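Local coordinates for spore germination lipase LipC (Metagenome, PDB 6NKD), which probably hydrolyses ester bonds of lipids, with lysophospholipase activity, as a GDSL-family enzyme thought to take part in spore germination, at residues A[136-141]-A[145-150]; A[26-31]-A[190-195]; A[57-60]-A[64-67]; A[34-39]-A[201-206]. All blocks are in the same frame, centred on the assembly; numbering follows the deposited sequence.

Contact 1: A[136-141]-A[145-150]; sequences LYNPFP and LADKWI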
loop_
_atom_site.group_PDB
_atom_site.type_symbol
_atom_site.label_atom_id
_atom_site.label_comp_id
_atom_site.label_asym_id
_atom_site.label_seq_id
_atom_site.Cartn_x
_atom_site.Cartn_y
_atom_site.Cartn_z
ATOM N N LEU A 136 18.550 0.699 -19.228
ATOM C CA LEU A 136 18.726 1.121 -17.849
ATOM C C LEU A 136 19.325 2.519 -17.785
ATOM O O LEU A 136 20.224 2.863 -18.558
ATOM C CB LEU A 136 19.625 0.136 -17.100
ATOM C CG LEU A 136 19.123 -1.306 -17.000
ATOM C CD1 LEU A 136 20.140 -2.174 -16.276
ATOM C CD2 LEU A 136 17.772 -1.358 -16.301
ATOM N N TYR A 137 18.811 3.323 -16.863
ATOM C CA TYR A 137 19.410 4.605 -16.531
ATOM C C TYR A 137 20.324 4.446 -15.320
ATOM O O TYR A 137 20.225 3.481 -14.558
ATOM C CB TYR A 137 18.333 5.656 -16.250
ATOM C CG TYR A 137 17.386 5.298 -15.122
ATOM C CD1 TYR A 137 17.692 5.611 -13.803
ATOM C CD2 TYR A 137 16.182 4.656 -15.379
ATOM C CE1 TYR A 137 16.831 5.288 -12.773
ATOM C CE2 TYR A 137 15.312 4.330 -14.354
ATOM C CZ TYR A 137 15.642 4.649 -13.053
ATOM O OH TYR A 137 14.783 4.327 -12.028
ATOM N N ASN A 138 21.225 5.413 -15.149
ATOM C CA ASN A 138 22.157 5.376 -14.032
ATOM C C ASN A 138 21.662 6.303 -12.931
ATOM O O ASN A 138 21.822 7.529 -13.043
ATOM C CB ASN A 138 23.564 5.780 -14.483
ATOM C CG ASN A 138 24.571 5.744 -13.351
ATOM O OD1 ASN A 138 24.389 5.030 -12.364
ATOM N ND2 ASN A 138 25.640 6.520 -13.485
ATOM N N PRO A 139 21.062 5.784 -11.856
ATOM C CA PRO A 139 20.582 6.670 -10.785
ATOM C C PRO A 139 21.696 7.243 -9.926
ATOM O O PRO A 139 21.438 8.178 -9.157
ATOM C CB PRO A 139 19.662 5.760 -9.966
ATOM C CG PRO A 139 20.236 4.398 -10.158
ATOM C CD PRO A 139 20.796 4.365 -11.561
ATOM N N PHE A 140 22.921 6.723 -10.033
ATOM C CA PHE A 140 24.061 7.194 -9.251
ATOM C C PHE A 140 25.125 7.708 -10.208
ATOM O O PHE A 140 26.095 6.995 -10.522
ATOM C CB PHE A 140 24.604 6.088 -8.349
ATOM C CG PHE A 140 23.554 5.426 -7.508
ATOM C CD1 PHE A 140 22.903 6.129 -6.507
ATOM C CD2 PHE A 140 23.219 4.098 -7.716
ATOM C CE1 PHE A 140 21.935 5.520 -5.732
ATOM C CE2 PHE A 140 22.253 3.484 -6.943
ATOM C CZ PHE A 140 21.610 4.197 -5.949
ATOM N N PRO A 141 24.993 8.945 -10.693
ATOM C CA PRO A 141 25.958 9.462 -11.673
ATOM C C PRO A 141 27.343 9.697 -11.102
ATOM O O PRO A 141 28.318 9.680 -11.863
ATOM C CB PRO A 141 25.316 10.775 -12.139
ATOM C CG PRO A 141 24.477 11.205 -10.980
ATOM C CD PRO A 141 23.952 9.939 -10.359
ATOM N N LEU A 145 31.732 3.444 -11.709
ATOM C CA LEU A 145 31.514 2.023 -11.958
ATOM C C LEU A 145 30.056 1.745 -12.303
ATOM O O LEU A 145 29.761 0.887 -13.143
ATOM C CB LEU A 145 31.942 1.199 -10.747
ATOM C CG LEU A 145 31.879 -0.313 -10.966
ATOM C CD1 LEU A 145 33.025 -0.778 -11.855
ATOM C CD2 LEU A 145 31.877 -1.054 -9.646
ATOM N N ALA A 146 29.130 2.462 -11.663
ATOM C CA ALA A 146 27.722 2.313 -12.008
ATOM C C ALA A 146 27.451 2.806 -13.423
ATOM O O ALA A 146 26.675 2.192 -14.164
ATOM C CB ALA A 146 26.850 3.059 -11.000
ATOM N N ASP A 147 28.089 3.908 -13.821
ATOM C CA ASP A 147 27.894 4.422 -15.171
ATOM C C ASP A 147 28.525 3.499 -16.206
ATOM O O ASP A 147 27.941 3.257 -17.268
ATOM C CB ASP A 147 28.471 5.833 -15.283
ATOM C CG ASP A 147 28.025 6.546 -16.543
ATOM O OD1 ASP A 147 26.836 6.920 -16.625
ATOM O OD2 ASP A 147 28.862 6.735 -17.451
ATOM N N LYS A 148 29.715 2.973 -15.910
ATOM C CA LYS A 148 30.375 2.060 -16.838
ATOM C C LYS A 148 29.598 0.757 -16.975
ATOM O O LYS A 148 29.445 0.232 -18.085
ATOM C CB LYS A 148 31.806 1.788 -16.370
ATOM C CG LYS A 148 32.596 0.839 -17.259
ATOM C CD LYS A 148 34.009 0.648 -16.727
ATOM C CE LYS A 148 34.864 -0.172 -17.682
ATOM N NZ LYS A 148 36.271 -0.294 -17.204
ATOM N N TRP A 149 29.100 0.224 -15.859
ATOM C CA TRP A 149 28.347 -1.026 -15.898
ATOM C C TRP A 149 27.081 -0.878 -16.733
ATOM O O TRP A 149 26.775 -1.726 -17.578
ATOM C CB TRP A 149 28.001 -1.469 -14.476
ATOM C CG TRP A 149 29.069 -2.281 -13.805
ATOM C CD1 TRP A 149 30.231 -2.731 -14.362
ATOM C CD2 TRP A 149 29.067 -2.745 -12.449
ATOM N NE1 TRP A 149 30.953 -3.447 -13.437
ATOM C CE2 TRP A 149 30.260 -3.471 -12.254
ATOM C CE3 TRP A 149 28.173 -2.620 -11.382
ATOM C CZ2 TRP A 149 30.581 -4.067 -11.036
ATOM C CZ3 TRP A 149 28.493 -3.211 -10.173
ATOM C CH2 TRP A 149 29.688 -3.926 -10.010
ATOM N N ILE A 150 26.335 0.205 -16.509
ATOM C CA ILE A 150 25.058 0.383 -17.190
ATOM C C ILE A 150 25.269 0.736 -18.657
ATOM O O ILE A 150 24.486 0.322 -19.521
ATOM C CB ILE A 150 24.222 1.439 -16.442
ATOM C CG1 ILE A 150 23.872 0.920 -15.044
ATOM C CG2 ILE A 150 22.963 1.799 -17.216
ATOM C CD1 ILE A 150 23.040 1.868 -14.216
#
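N138 faces D147 of helix 144-157, their CA atoms 5.9 Å apart, and its side chain runs down to the helix surface atom by atom. N138 CB sits 4.0 Å from I150 CD1, so the first carbon already rests on an apolar branch. CG stands anti to the backbone N of N138 (chi1 -180°), which sets the amide between the helix and the loop's own F140. There N138 CG lies 4.0 Å from D147 N. The amide then divides: N138 OD1 meets the methyl A146 CB at 3.4 Å, whereas ND2 offers D147 OD1 a weak hydrogen bond of 3.4 Å. Amide and carboxylate planes are turned 44° against each other, and D147 OD1 is also hydrogen-bonded to Y172 OH. N138 OD1 accepts from F140 N as well, making an Asx turn in the loop that links strand 130-134 to helix 144-157 in this α/β fold; the N-H approaches from above the carbonyl plane. With a further weak bond from ND2 to F140 O, one sound bond and two weak ones limit the amide's rotation. Beside it, I150 spreads its two branches along the loop. I150 CG2 packs 3.7 Å from L136 CB, and I150 CD1 reaches N138 CA at 3.6 Å. Y137 turns the other way, its OH bonded to V188 O, its side chain about 5 Å from that of H189, the probable catalytic histidine.

Contact 2: A[26-31]-A[190-195]; sequences VQRYKR and PSSRGY. With SO4 (sulfate ion), chain C; SO4 (sulfate ion), chain D.
R28 stretches from helix 25-37 to the first turn of helix 192-204 and lays its guanidinium against the backbone there, S192 O standing 4.1 Å above the plane and over its centre. This is the closer-packed part: R28 NH1 comes within 3.7 Å of S192 CB, and R28 CD lies 4.2 Å from Y195 C. No hydrogen bond crosses between the two segments. R28 is held instead by P23 O, which takes NE, and by a salt bridge from NH2 to E196. Y195 is tucked inward, its OH bonded to V16 O and one ring face covered by P190 CB. Farther out lie two sulfates, probably from the crystallisation liquor. One caps the start of helix 192-204, taking S192 N on O2 and R193 N on O3, both at 3.0 Å, while N-cap S191 receives G194 N in a weak capping bond. The other lies at the boundary with a neighbouring subunit, whose Q68 also binds it; it takes R31 NH2 on O4 at 2.9 Å and a weak bond from K30 NZ, and R31 pairs with E67 of that subunit. Two backbone N-H groups at a helix N-terminus, with basic side chains near both ions, would probably attract anions.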
loop_
_atom_site.group_PDB
_atom_site.type_symbol
_atom_site.label_atom_id
_atom_site.label_comp_id
_atom_site.label_asym_id
_atom_site.label_seq_id
_atom_site.Cartn_x
_atom_site.Cartn_y
_atom_site.Cartn_z
ATOM N N VAL A 26 3.583 3.947 -18.277
ATOM C CA VAL A 26 2.860 3.069 -19.193
ATOM C C VAL A 26 1.517 3.676 -19.583
ATOM O O VAL A 26 1.054 3.502 -20.715
ATOM C CB VAL A 26 2.702 1.657 -18.592
ATOM C CG1 VAL A 26 4.029 1.151 -18.067
ATOM C CG2 VAL A 26 1.641 1.626 -17.500
ATOM N N GLN A 27 0.873 4.401 -18.667
ATOM C CA GLN A 27 -0.413 5.014 -18.973
ATOM C C GLN A 27 -0.277 6.406 -19.568
ATOM O O GLN A 27 -1.185 6.850 -20.281
ATOM C CB GLN A 27 -1.296 5.073 -17.720
ATOM C CG GLN A 27 -0.543 5.274 -16.422
ATOM C CD GLN A 27 -0.147 3.966 -15.767
ATOM O OE1 GLN A 27 0.916 3.862 -15.154
ATOM N NE2 GLN A 27 -1.004 2.959 -15.889
ATOM N N ARG A 28 0.825 7.105 -19.293
ATOM C CA ARG A 28 1.124 8.317 -20.048
ATOM C C ARG A 28 1.477 7.979 -21.490
ATOM O O ARG A 28 1.149 8.735 -22.411
ATOM C CB ARG A 28 2.261 9.088 -19.379
ATOM C CG ARG A 28 1.942 9.558 -17.971
ATOM C CD ARG A 28 3.189 10.039 -17.247
ATOM N NE ARG A 28 2.953 10.201 -15.817
ATOM C CZ ARG A 28 2.662 11.358 -15.232
ATOM N NH1 ARG A 28 2.461 11.411 -13.921
ATOM N NH2 ARG A 28 2.578 12.465 -15.956
ATOM N N TYR A 29 2.142 6.841 -21.705
ATOM C CA TYR A 29 2.417 6.380 -23.061
ATOM C C TYR A 29 1.149 5.888 -23.744
ATOM O O TYR A 29 1.020 6.005 -24.968
ATOM C CB TYR A 29 3.483 5.281 -23.027
ATOM C CG TYR A 29 3.833 4.668 -24.368
ATOM C CD1 TYR A 29 4.025 5.460 -25.493
ATOM C CD2 TYR A 29 4.001 3.295 -24.498
ATOM C CE1 TYR A 29 4.354 4.897 -26.715
ATOM C CE2 TYR A 29 4.334 2.724 -25.712
ATOM C CZ TYR A 29 4.509 3.529 -26.818
ATOM O OH TYR A 29 4.841 2.962 -28.028
ATOM N N LYS A 30 0.203 5.344 -22.975
ATOM C CA LYS A 30 -1.067 4.921 -23.554
ATOM C C LYS A 30 -1.874 6.115 -24.047
ATOM O O LYS A 30 -2.481 6.060 -25.123
ATOM C CB LYS A 30 -1.862 4.112 -22.528
ATOM C CG LYS A 30 -3.370 4.119 -22.744
ATOM C CD LYS A 30 -4.070 3.243 -21.717
ATOM C CE LYS A 30 -5.477 3.738 -21.425
ATOM N NZ LYS A 30 -6.313 3.815 -22.652
ATOM N N ARG A 31 -1.884 7.209 -23.280
ATOM C CA ARG A 31 -2.635 8.390 -23.692
ATOM C C ARG A 31 -2.038 9.017 -24.945
ATOM O O ARG A 31 -2.773 9.445 -25.843
ATOM C CB ARG A 31 -2.683 9.404 -22.549
ATOM C CG ARG A 31 -3.296 10.740 -22.931
ATOM C CD ARG A 31 -3.601 11.580 -21.702
ATOM N NE ARG A 31 -4.625 10.962 -20.866
ATOM C CZ ARG A 31 -5.151 11.530 -19.786
ATOM N NH1 ARG A 31 -4.749 12.737 -19.407
ATOM N NH2 ARG A 31 -6.080 10.894 -19.084
ATOM N N PRO A 190 11.947 6.439 -10.526
ATOM C CA PRO A 190 11.643 7.724 -11.162
ATOM C C PRO A 190 10.528 8.466 -10.443
ATOM O O PRO A 190 9.747 7.898 -9.676
ATOM C CB PRO A 190 11.211 7.332 -12.581
ATOM C CG PRO A 190 11.663 5.917 -12.762
ATOM C CD PRO A 190 11.613 5.305 -11.400
ATOM N N SER A 191 10.470 9.764 -10.712
ATOM C CA SER A 191 9.385 10.619 -10.267
ATOM C C SER A 191 8.347 10.733 -11.382
ATOM O O SER A 191 8.490 10.149 -12.460
ATOM C CB SER A 191 9.924 11.992 -9.869
ATOM O OG SER A 191 10.590 12.600 -10.964
ATOM N N SER A 192 7.286 11.498 -11.117
ATOM C CA SER A 192 6.297 11.760 -12.157
ATOM C C SER A 192 6.920 12.504 -13.332
ATOM O O SER A 192 6.554 12.269 -14.489
ATOM C CB SER A 192 5.121 12.546 -11.581
ATOM O OG SER A 192 4.357 11.736 -10.706
ATOM N N ARG A 193 7.867 13.404 -13.053
ATOM C CA ARG A 193 8.625 14.038 -14.128
ATOM C C ARG A 193 9.408 13.001 -14.923
ATOM O O ARG A 193 9.414 13.024 -16.160
ATOM C CB ARG A 193 9.571 15.094 -13.558
ATOM C CG ARG A 193 8.896 16.343 -13.029
ATOM C CD ARG A 193 9.941 17.356 -12.595
ATOM N NE ARG A 193 9.346 18.628 -12.201
ATOM C CZ ARG A 193 9.001 18.933 -10.957
ATOM N NH1 ARG A 193 9.195 18.056 -9.982
ATOM N NH2 ARG A 193 8.466 20.116 -10.684
ATOM N N GLY A 194 10.077 12.080 -14.225
ATOM C CA GLY A 194 10.851 11.061 -14.915
ATOM C C GLY A 194 9.984 10.118 -15.727
ATOM O O GLY A 194 10.337 9.743 -16.847
ATOM N N TYR A 195 8.838 9.721 -15.172
ATOM C CA TYR A 195 7.919 8.875 -15.926
ATOM C C TYR A 195 7.333 9.624 -17.115
ATOM O O TYR A 195 7.126 9.039 -18.184
ATOM C CB TYR A 195 6.806 8.359 -15.017
ATOM C CG TYR A 195 7.227 7.208 -14.135
ATOM C CD1 TYR A 195 7.648 6.005 -14.687
ATOM C CD2 TYR A 195 7.188 7.316 -12.752
ATOM C CE1 TYR A 195 8.030 4.947 -13.886
ATOM C CE2 TYR A 195 7.566 6.263 -11.942
ATOM C CZ TYR A 195 7.986 5.080 -12.515
ATOM O OH TYR A 195 8.363 4.028 -11.713
HETATM S S SO4 C . 7.317 14.509 -8.948
HETATM O O1 SO4 C . 8.343 15.104 -8.094
HETATM O O2 SO4 C . 7.138 13.107 -8.586
HETATM O O3 SO4 C . 7.731 14.603 -10.346
HETATM O O4 SO4 C . 6.054 15.217 -8.762
HETATM S S SO4 D . -6.870 7.845 -21.152
HETATM O O1 SO4 D . -7.491 6.524 -21.209
HETATM O O2 SO4 D . -5.515 7.719 -20.625
HETATM O O3 SO4 D . -6.816 8.418 -22.494
HETATM O O4 SO4 D . -7.652 8.717 -20.283
#

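Contact 3: A[57-60]-A[64-67]; sequences LAML and FIME
M59 O has the side chain of I65 lying against it, with I65 CB at 3.6 Å, CD1 at 3.7 Å and CG2 at 3.8 Å. These are van der Waals contacts, because the atoms that touch the oxygen are carbons; no hydrogen bond crosses between the two segments. I65 sets CG1 anti to its own carbonyl carbon (chi1 -58°), and an extended chi2 carries I65 CD1 past the carbonyl to M59 CB, 3.7 Å away. The other branch goes toward L60, where I65 CG2 ends 4.5 Å from L60 CD2, a looser apolar touch. M66 flanks the next carbonyl: M66 CB lies 3.9 Å from L60 O and M66 SE 4.0 Å, the bent chain passing alongside the oxygen before turning off to I121 of helix 98-122. M59 and M66 are both selenomethionine here. L60 points its CB away from helix 63-71 and packs on M114 and K117 of helix 98-122. Subunit partners cover other sides of the corner: F21 of one neighbouring copy rests on M59 and I65, and F100 of another also touches M59. A short linker thus turns helix 53-59 into helix 63-71, and the carbonyls near the end of the first are covered by side chains of the second. Both helices belong to the connection between the parallel strands 41-47 and 74-77, a beta-alpha-beta crossover that passes strand 3-9, as in the SGNH hydrolase fold.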
loop_
_atom_site.group_PDB
_atom_site.type_symbol
_atom_site.label_atom_id
_atom_site.label_comp_id
_atom_site.label_asym_id
_atom_site.label_seq_id
_atom_site.Cartn_x
_atom_site.Cartn_y
_atom_site.Cartn_z
ATOM N N LEU A 57 10.355 -13.792 -18.391
ATOM C CA LEU A 57 10.383 -14.762 -19.481
ATOM C C LEU A 57 9.507 -15.969 -19.166
ATOM O O LEU A 57 8.822 -16.495 -20.051
ATOM C CB LEU A 57 11.823 -15.193 -19.755
ATOM C CG LEU A 57 12.047 -16.400 -20.669
ATOM C CD1 LEU A 57 11.395 -16.187 -22.025
ATOM C CD2 LEU A 57 13.533 -16.675 -20.825
ATOM N N ALA A 58 9.508 -16.416 -17.909
ATOM C CA ALA A 58 8.683 -17.554 -17.523
ATOM C C ALA A 58 7.199 -17.216 -17.501
ATOM O O ALA A 58 6.369 -18.131 -17.535
ATOM C CB ALA A 58 9.120 -18.080 -16.155
HETATM N N MSE A 59 6.847 -15.935 -17.445
HETATM C CA MSE A 59 5.446 -15.528 -17.463
HETATM C C MSE A 59 4.811 -15.788 -18.819
HETATM O O MSE A 59 3.618 -16.071 -18.910
HETATM C CB MSE A 59 5.302 -14.044 -17.124
HETATM C CG MSE A 59 5.813 -13.638 -15.763
HETATM SE SE MSE A 59 5.477 -11.746 -15.472
HETATM C CE MSE A 59 5.647 -11.125 -17.313
ATOM N N LEU A 60 5.619 -15.684 -19.876
ATOM C CA LEU A 60 5.099 -15.792 -21.233
ATOM C C LEU A 60 4.502 -17.160 -21.534
ATOM O O LEU A 60 3.814 -17.303 -22.549
ATOM C CB LEU A 60 6.202 -15.466 -22.242
ATOM C CG LEU A 60 6.769 -14.047 -22.156
ATOM C CD1 LEU A 60 7.653 -13.746 -23.358
ATOM C CD2 LEU A 60 5.651 -13.022 -22.036
ATOM N N PHE A 64 -3.043 -17.115 -19.532
ATOM C CA PHE A 64 -3.703 -15.814 -19.572
ATOM C C PHE A 64 -2.758 -14.727 -20.068
ATOM O O PHE A 64 -3.184 -13.797 -20.764
ATOM C CB PHE A 64 -4.252 -15.459 -18.191
ATOM C CG PHE A 64 -4.929 -14.119 -18.136
ATOM C CD1 PHE A 64 -6.057 -13.868 -18.899
ATOM C CD2 PHE A 64 -4.444 -13.115 -17.315
ATOM C CE1 PHE A 64 -6.685 -12.638 -18.850
ATOM C CE2 PHE A 64 -5.068 -11.883 -17.261
ATOM C CZ PHE A 64 -6.191 -11.645 -18.030
ATOM N N ILE A 65 -1.474 -14.824 -19.722
ATOM C CA ILE A 65 -0.514 -13.828 -20.181
ATOM C C ILE A 65 -0.238 -14.001 -21.671
ATOM O O ILE A 65 -0.059 -13.020 -22.400
ATOM C CB ILE A 65 0.775 -13.904 -19.343
ATOM C CG1 ILE A 65 0.447 -13.694 -17.863
ATOM C CG2 ILE A 65 1.788 -12.871 -19.817
ATOM C CD1 ILE A 65 1.662 -13.617 -16.967
HETATM N N MSE A 66 -0.216 -15.241 -22.148
HETATM C CA MSE A 66 -0.014 -15.494 -23.570
HETATM C C MSE A 66 -1.190 -14.966 -24.380
HETATM O O MSE A 66 -1.026 -14.541 -25.522
HETATM C CB MSE A 66 0.180 -16.986 -23.840
HETATM C CG MSE A 66 1.451 -17.285 -24.606
HETATM SE SE MSE A 66 1.584 -19.106 -25.278
HETATM C CE MSE A 66 0.658 -18.870 -26.978
ATOM N N GLU A 67 -2.378 -15.004 -23.774
ATOM C CA GLU A 67 -3.559 -14.438 -24.418
ATOM C C GLU A 67 -3.373 -12.949 -24.685
ATOM O O GLU A 67 -3.590 -12.475 -25.807
ATOM C CB GLU A 67 -4.795 -14.678 -23.549
ATOM C CG GLU A 67 -5.330 -16.100 -23.586
ATOM C CD GLU A 67 -6.356 -16.305 -24.682
ATOM O OE1 GLU A 67 -6.826 -15.298 -25.250
ATOM O OE2 GLU A 67 -6.693 -17.473 -24.973
#

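Contact 4: A[34-39]-A[201-206]; sequences EEDLNE and KLRAAG
D36 and R203 lie nearest across the closing turns of helices 25-37 and 192-204, CA to CA 8.1 Å, shortly before N38 and G206 leave helical geometry with positive phi. The two helices form part of the helical layer beside the parallel sheet of the SGNH hydrolase fold, and this contact joins them at the surface by a salt-bridge network of one arginine and two acids. The chain of R203 bends at chi3 (-75°), which turns the guanidinium so that both carboxylates come to its edge. R203 NE gives a hydrogen bond of 3.1 Å to D36 OD2, received on the syn lone pair; the oxygen is tilted 17° from the guanidinium plane. R203 NH1 bonds E35 OE2 at 2.8 Å on the anti side of that oxygen, 25° out of the carboxylate plane, while the acceptor stays in the plane of the guanidinium. E35 reaches there with an extended chain that crosses the arginine obliquely, whereas the shorter D36 meets it at about a right angle. D36 OD2 is also held, and more strongly, by Y207 OH, which would help fix its rotation. Neighbouring carboxylates near a helix C-terminus would probably repel each other and the helix end, which R203 would offset. R203 CG lies 3.7 Å from D36 OD2, and E35 CB lies in the guanidinium plane, 3.9 Å from R203 NH1.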
loop_
_atom_site.group_PDB
_atom_site.type_symbol
_atom_site.label_atom_id
_atom_site.label_comp_id
_atom_site.label_asym_id
_atom_site.label_seq_id
_atom_site.Cartn_x
_atom_site.Cartn_y
_atom_site.Cartn_z
ATOM N N GLU A 34 -2.886 6.899 -28.024
ATOM C CA GLU A 34 -4.219 7.225 -28.519
ATOM C C GLU A 34 -4.210 8.533 -29.298
ATOM O O GLU A 34 -4.884 8.660 -30.327
ATOM C CB GLU A 34 -5.208 7.313 -27.357
ATOM C CG GLU A 34 -5.394 6.026 -26.575
ATOM C CD GLU A 34 -6.378 6.183 -25.431
ATOM O OE1 GLU A 34 -6.739 7.335 -25.113
ATOM O OE2 GLU A 34 -6.795 5.156 -24.854
ATOM N N GLU A 35 -3.450 9.520 -28.818
ATOM C CA GLU A 35 -3.430 10.828 -29.462
ATOM C C GLU A 35 -2.724 10.775 -30.812
ATOM O O GLU A 35 -3.143 11.445 -31.763
ATOM C CB GLU A 35 -2.762 11.843 -28.534
ATOM C CG GLU A 35 -2.739 13.269 -29.052
ATOM C CD GLU A 35 -2.280 14.256 -27.995
ATOM O OE1 GLU A 35 -2.916 15.325 -27.859
ATOM O OE2 GLU A 35 -1.291 13.959 -27.290
ATOM N N ASP A 36 -1.659 9.977 -30.923
ATOM C CA ASP A 36 -0.887 9.918 -32.159
ATOM C C ASP A 36 -1.516 9.017 -33.214
ATOM O O ASP A 36 -1.203 9.168 -34.400
ATOM C CB ASP A 36 0.537 9.438 -31.875
ATOM C CG ASP A 36 1.291 10.367 -30.946
ATOM O OD1 ASP A 36 0.946 11.566 -30.892
ATOM O OD2 ASP A 36 2.232 9.897 -30.271
ATOM N N LEU A 37 -2.383 8.088 -32.818
ATOM C CA LEU A 37 -3.008 7.164 -33.753
ATOM C C LEU A 37 -4.511 7.368 -33.881
ATOM O O LEU A 37 -5.140 6.711 -34.717
ATOM C CB LEU A 37 -2.713 5.718 -33.340
ATOM C CG LEU A 37 -1.229 5.367 -33.193
ATOM C CD1 LEU A 37 -1.047 3.890 -32.888
ATOM C CD2 LEU A 37 -0.455 5.762 -34.444
ATOM N N ASN A 38 -5.097 8.259 -33.079
ATOM C CA ASN A 38 -6.526 8.569 -33.131
ATOM C C ASN A 38 -7.368 7.304 -32.972
ATOM O O ASN A 38 -8.235 6.992 -33.792
ATOM C CB ASN A 38 -6.879 9.308 -34.424
ATOM C CG ASN A 38 -8.157 10.116 -34.305
ATOM O OD1 ASN A 38 -8.976 9.880 -33.416
ATOM N ND2 ASN A 38 -8.335 11.080 -35.203
ATOM N N GLU A 39 -7.101 6.567 -31.896
ATOM C CA GLU A 39 -7.806 5.322 -31.630
ATOM C C GLU A 39 -7.655 4.973 -30.156
ATOM O O GLU A 39 -6.563 5.091 -29.596
ATOM C CB GLU A 39 -7.273 4.184 -32.511
ATOM C CG GLU A 39 -8.022 2.873 -32.364
ATOM C CD GLU A 39 -7.635 1.861 -33.426
ATOM O OE1 GLU A 39 -6.878 2.229 -34.349
ATOM O OE2 GLU A 39 -8.088 0.702 -33.338
ATOM N N LYS A 201 9.808 9.760 -24.595
ATOM C CA LYS A 201 10.800 9.040 -25.386
ATOM C C LYS A 201 10.172 7.881 -26.148
ATOM O O LYS A 201 10.629 7.540 -27.245
ATOM C CB LYS A 201 11.921 8.541 -24.475
ATOM C CG LYS A 201 13.218 8.222 -25.192
ATOM C CD LYS A 201 13.835 9.472 -25.797
ATOM C CE LYS A 201 15.243 9.197 -26.301
ATOM N NZ LYS A 201 15.849 10.389 -26.954
ATOM N N LEU A 202 9.127 7.268 -25.587
ATOM C CA LEU A 202 8.438 6.189 -26.285
ATOM C C LEU A 202 7.636 6.720 -27.465
ATOM O O LEU A 202 7.671 6.143 -28.558
ATOM C CB LEU A 202 7.532 5.433 -25.314
ATOM C CG LEU A 202 8.214 4.489 -24.325
ATOM C CD1 LEU A 202 7.332 4.257 -23.114
ATOM C CD2 LEU A 202 8.535 3.168 -24.998
ATOM N N ARG A 203 6.902 7.818 -27.263
ATOM C CA ARG A 203 6.158 8.425 -28.360
ATOM C C ARG A 203 7.092 8.903 -29.464
ATOM O O ARG A 203 6.741 8.833 -30.649
ATOM C CB ARG A 203 5.302 9.578 -27.831
ATOM C CG ARG A 203 5.390 10.858 -28.649
ATOM C CD ARG A 203 4.639 12.003 -27.992
ATOM N NE ARG A 203 3.193 11.874 -28.140
ATOM C CZ ARG A 203 2.317 12.779 -27.715
ATOM N NH1 ARG A 203 1.018 12.581 -27.892
ATOM N NH2 ARG A 203 2.740 13.882 -27.112
ATOM N N ALA A 204 8.287 9.372 -29.097
ATOM C CA ALA A 204 9.252 9.829 -30.087
ATOM C C ALA A 204 9.774 8.691 -30.951
ATOM O O ALA A 204 10.230 8.939 -32.073
ATOM C CB ALA A 204 10.419 10.535 -29.396
ATOM N N ALA A 205 9.715 7.452 -30.460
ATOM C CA ALA A 205 10.221 6.316 -31.216
ATOM C C ALA A 205 9.339 5.946 -32.400
ATOM O O ALA A 205 9.750 5.118 -33.217
ATOM C CB ALA A 205 10.379 5.103 -30.298
ATOM N N GLY A 206 8.152 6.529 -32.512
ATOM C CA GLY A 206 7.258 6.194 -33.599
ATOM C C GLY A 206 6.443 4.949 -33.305
ATOM O O GLY A 206 6.424 4.420 -32.189
#

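Contacts 1 and 3 are buried and local: contact 1 packs a loop on the helix that follows, contact 3 the end of one helix on the next. Contacts 2 and 4 instead bring together helices 25-37 and 192-204, far apart in sequence. Contact 2 is partly buried and depends on an arginine lying against a helix start; contact 4, 13 Å away between centres, closes the other end of the pair at the surface with salt bridges. Y29 packs on L202 between them. Contact 1 meets contact 2 where Y137 OH lies 3.4 Å from P190 CD. Contact 3, mainly apolar, stands across the chain centre from contact 1. Contacts 1, 2 and 3 touch other subunits, contact 3 two of them; contact 4 touches none.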